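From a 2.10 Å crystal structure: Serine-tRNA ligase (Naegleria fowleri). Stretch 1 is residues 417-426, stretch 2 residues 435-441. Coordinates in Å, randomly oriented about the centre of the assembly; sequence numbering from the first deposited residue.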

# COMPACT_ATOMS: atom_id res chain seq x y z
N GLN A 417 -7.21 19.04 15.18
CA GLN A 417 -5.84 18.92 14.68
C GLN A 417 -4.86 19.76 15.48
O GLN A 417 -3.69 19.37 15.61
CB GLN A 417 -5.75 19.30 13.20
CG GLN A 417 -4.80 18.40 12.38
CD GLN A 417 -5.30 16.95 12.28
OE1 GLN A 417 -6.45 16.71 11.91
NE2 GLN A 417 -4.44 15.99 12.62
N THR A 418 -5.28 20.93 15.97
CA THR A 418 -4.37 21.75 16.76
C THR A 418 -3.95 21.03 18.03
O THR A 418 -2.85 21.28 18.54
CB THR A 418 -5.00 23.10 17.11
OG1 THR A 418 -6.20 22.88 17.84
CG2 THR A 418 -5.32 23.92 15.85
N ARG A 419 -4.82 20.18 18.58
CA ARG A 419 -4.41 19.32 19.70
C ARG A 419 -3.27 18.40 19.31
O ARG A 419 -2.27 18.27 20.02
CB ARG A 419 -5.60 18.50 20.19
CG ARG A 419 -6.50 19.23 21.15
CD ARG A 419 -7.71 18.40 21.54
NE ARG A 419 -8.73 19.26 22.11
CZ ARG A 419 -8.76 19.63 23.39
NH1 ARG A 419 -7.82 19.19 24.23
NH2 ARG A 419 -9.72 20.42 23.84
N ARG A 420 -3.40 17.73 18.16
CA ARG A 420 -2.39 16.77 17.74
C ARG A 420 -1.09 17.46 17.34
O ARG A 420 -0.02 16.87 17.45
CB ARG A 420 -2.96 15.92 16.61
CG ARG A 420 -4.11 15.04 17.08
CD ARG A 420 -5.01 14.56 15.93
NE ARG A 420 -5.87 13.45 16.36
CZ ARG A 420 -6.95 13.57 17.11
NH1 ARG A 420 -7.35 14.77 17.54
NH2 ARG A 420 -7.66 12.50 17.44
N LEU A 421 -1.17 18.71 16.89
CA LEU A 421 -0.02 19.50 16.48
C LEU A 421 0.48 20.43 17.58
O LEU A 421 1.49 21.11 17.38
CB LEU A 421 -0.37 20.32 15.23
CG LEU A 421 -0.56 19.56 13.90
CD1 LEU A 421 -1.32 20.41 12.90
CD2 LEU A 421 0.81 19.20 13.35
N GLU A 422 -0.20 20.46 18.72
CA GLU A 422 0.13 21.34 19.85
C GLU A 422 0.20 22.81 19.43
O GLU A 422 1.14 23.53 19.77
CB GLU A 422 1.43 20.89 20.52
CG GLU A 422 1.34 19.50 21.13
CD GLU A 422 2.57 19.14 21.95
OE1 GLU A 422 2.88 19.90 22.89
OE2 GLU A 422 3.22 18.12 21.65
N VAL A 423 -0.82 23.26 18.70
CA VAL A 423 -0.93 24.67 18.33
C VAL A 423 -1.74 25.32 19.45
O VAL A 423 -2.98 25.32 19.44
CB VAL A 423 -1.56 24.87 16.96
CG1 VAL A 423 -1.47 26.33 16.54
CG2 VAL A 423 -0.88 23.96 15.93
N LYS A 424 -1.03 25.89 20.42
CA LYS A 424 -1.63 26.33 21.67
C LYS A 424 -2.12 27.78 21.60
O LYS A 424 -1.61 28.60 20.83
CB LYS A 424 -0.62 26.19 22.82
CG LYS A 424 -0.27 24.73 23.11
CD LYS A 424 0.87 24.59 24.12
CE LYS A 424 1.42 23.17 24.13
NZ LYS A 424 2.25 22.87 25.33
N TYR A 425 -3.14 28.07 22.41
CA TYR A 425 -3.75 29.39 22.49
C TYR A 425 -3.28 30.10 23.76
O TYR A 425 -3.34 29.53 24.85
CB TYR A 425 -5.27 29.28 22.47
CG TYR A 425 -5.97 30.61 22.72
CD1 TYR A 425 -5.88 31.64 21.80
CD2 TYR A 425 -6.70 30.82 23.89
CE1 TYR A 425 -6.52 32.85 22.02
CE2 TYR A 425 -7.34 32.03 24.12
CZ TYR A 425 -7.24 33.04 23.18
OH TYR A 425 -7.87 34.24 23.39
N GLY A 426 -2.80 31.33 23.60
CA GLY A 426 -2.29 32.12 24.71
C GLY A 426 -0.81 31.93 24.97
O GLY A 426 -0.38 30.84 25.35
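Stretch 2 (435-441) VEFCHML

The ring of Phe437 lies beneath the aliphatic part of an arginine. Arg419 CG sits over the ring face, 3.8 Å from the centroid of the Phe437 ring and 16° off its normal, a CH-pi contact. The guanidinium also turns a face to the ring, and Arg419 NH1 comes within 3.5 Å of Phe437 CE2. At the ring edge lie Val423 O and Glu422 CA.

Stretch 1 begins as the end of a weakly bonded helix, about 417-421. Glu422 leaves it with positive phi (55°). Val423 N bonds back to Thr418 O at 2.8 Å, and a weak bond joins Glu422 N to Arg419 O at 3.3 Å; together they make a Schellman motif. The chain then extends as a short strand, 424-425.

Stretch 2 is extended throughout and runs antiparallel to this strand. Lys424 faces Phe437 as a non-hydrogen-bonded pair, CA to CA 4.3 Å, with diverging side chains. Two nearly straight backbone bonds flank the pair: Tyr425 N to Glu436 O at 2.7 Å, and Cys438 N to Val423 O at 3.1 Å. Beyond the first, water 1 donates to Tyr425 O and accepts from Glu436 N, each at 2.8 Å, so it bridges the two backbones.

Strand 439-441 passes the helix at a closest axial approach of 8.4 Å, with 117° between their directions. Thr418, chi1 in the p rotamer, ties the helix to the residue just before this strand: its OG1 donates to Cys438 O at 2.6 Å. Its methyl packs on Met440, which points toward stretch 1, Thr418 CG2 to Met440 CG at 3.6 Å. Met440 also reaches Val423, CE to CG2 at 4.0 Å. His439 points away between these contacts. Cys438 SG lies 4.1 Å from Tyr425 CB and 4.3 Å from Val423 CG1.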

# COMPACT_ATOMS: atom_id res chain seq x y z
N VAL A 435 -3.57 23.70 29.03
CA VAL A 435 -3.44 24.63 27.92
C VAL A 435 -4.73 24.65 27.11
O VAL A 435 -5.52 23.69 27.12
CB VAL A 435 -2.24 24.25 27.03
N GLU A 436 -4.95 25.76 26.42
CA GLU A 436 -6.04 25.89 25.47
C GLU A 436 -5.46 25.77 24.07
O GLU A 436 -4.28 26.06 23.85
CB GLU A 436 -6.70 27.26 25.64
CG GLU A 436 -7.03 27.62 27.08
CD GLU A 436 -7.60 29.03 27.20
OE1 GLU A 436 -6.84 29.97 27.53
OE2 GLU A 436 -8.80 29.19 26.94
N PHE A 437 -6.29 25.38 23.11
CA PHE A 437 -5.81 25.20 21.74
C PHE A 437 -6.52 26.13 20.77
O PHE A 437 -7.67 26.53 20.98
CB PHE A 437 -5.96 23.74 21.30
CG PHE A 437 -5.19 22.78 22.16
CD1 PHE A 437 -3.85 22.49 21.88
CD2 PHE A 437 -5.78 22.18 23.26
CE1 PHE A 437 -3.13 21.63 22.67
CE2 PHE A 437 -5.05 21.31 24.07
CZ PHE A 437 -3.73 21.03 23.77
N CYS A 438 -5.82 26.50 19.70
CA CYS A 438 -6.43 27.26 18.62
C CYS A 438 -7.40 26.38 17.84
O CYS A 438 -7.46 25.16 18.02
CB CYS A 438 -5.37 27.83 17.68
SG CYS A 438 -4.24 29.01 18.47
N HIS A 439 -8.16 27.01 16.94
CA HIS A 439 -8.97 26.30 15.96
C HIS A 439 -8.34 26.45 14.58
O HIS A 439 -7.69 27.47 14.29
CB HIS A 439 -10.40 26.83 15.89
CG HIS A 439 -11.21 26.56 17.12
ND1 HIS A 439 -12.58 26.73 17.17
CD2 HIS A 439 -10.84 26.12 18.35
CE1 HIS A 439 -13.02 26.42 18.38
NE2 HIS A 439 -11.98 26.05 19.12
N MET A 440 -8.56 25.44 13.73
CA MET A 440 -8.08 25.46 12.35
C MET A 440 -9.21 25.14 11.39
O MET A 440 -10.03 24.24 11.65
CB MET A 440 -6.93 24.46 12.14
CG MET A 440 -5.54 24.98 12.46
SD MET A 440 -4.32 23.65 12.26
CE MET A 440 -2.83 24.62 12.45
N LEU A 441 -9.23 25.85 10.27
CA LEU A 441 -10.20 25.66 9.19
C LEU A 441 -9.47 25.60 7.86
O LEU A 441 -8.39 26.18 7.69
CB LEU A 441 -11.23 26.80 9.13
CG LEU A 441 -12.00 27.13 10.41
CD1 LEU A 441 -11.29 28.22 11.20
CD2 LEU A 441 -13.43 27.54 10.06
O HOH W 1 -2.70 27.47 26.60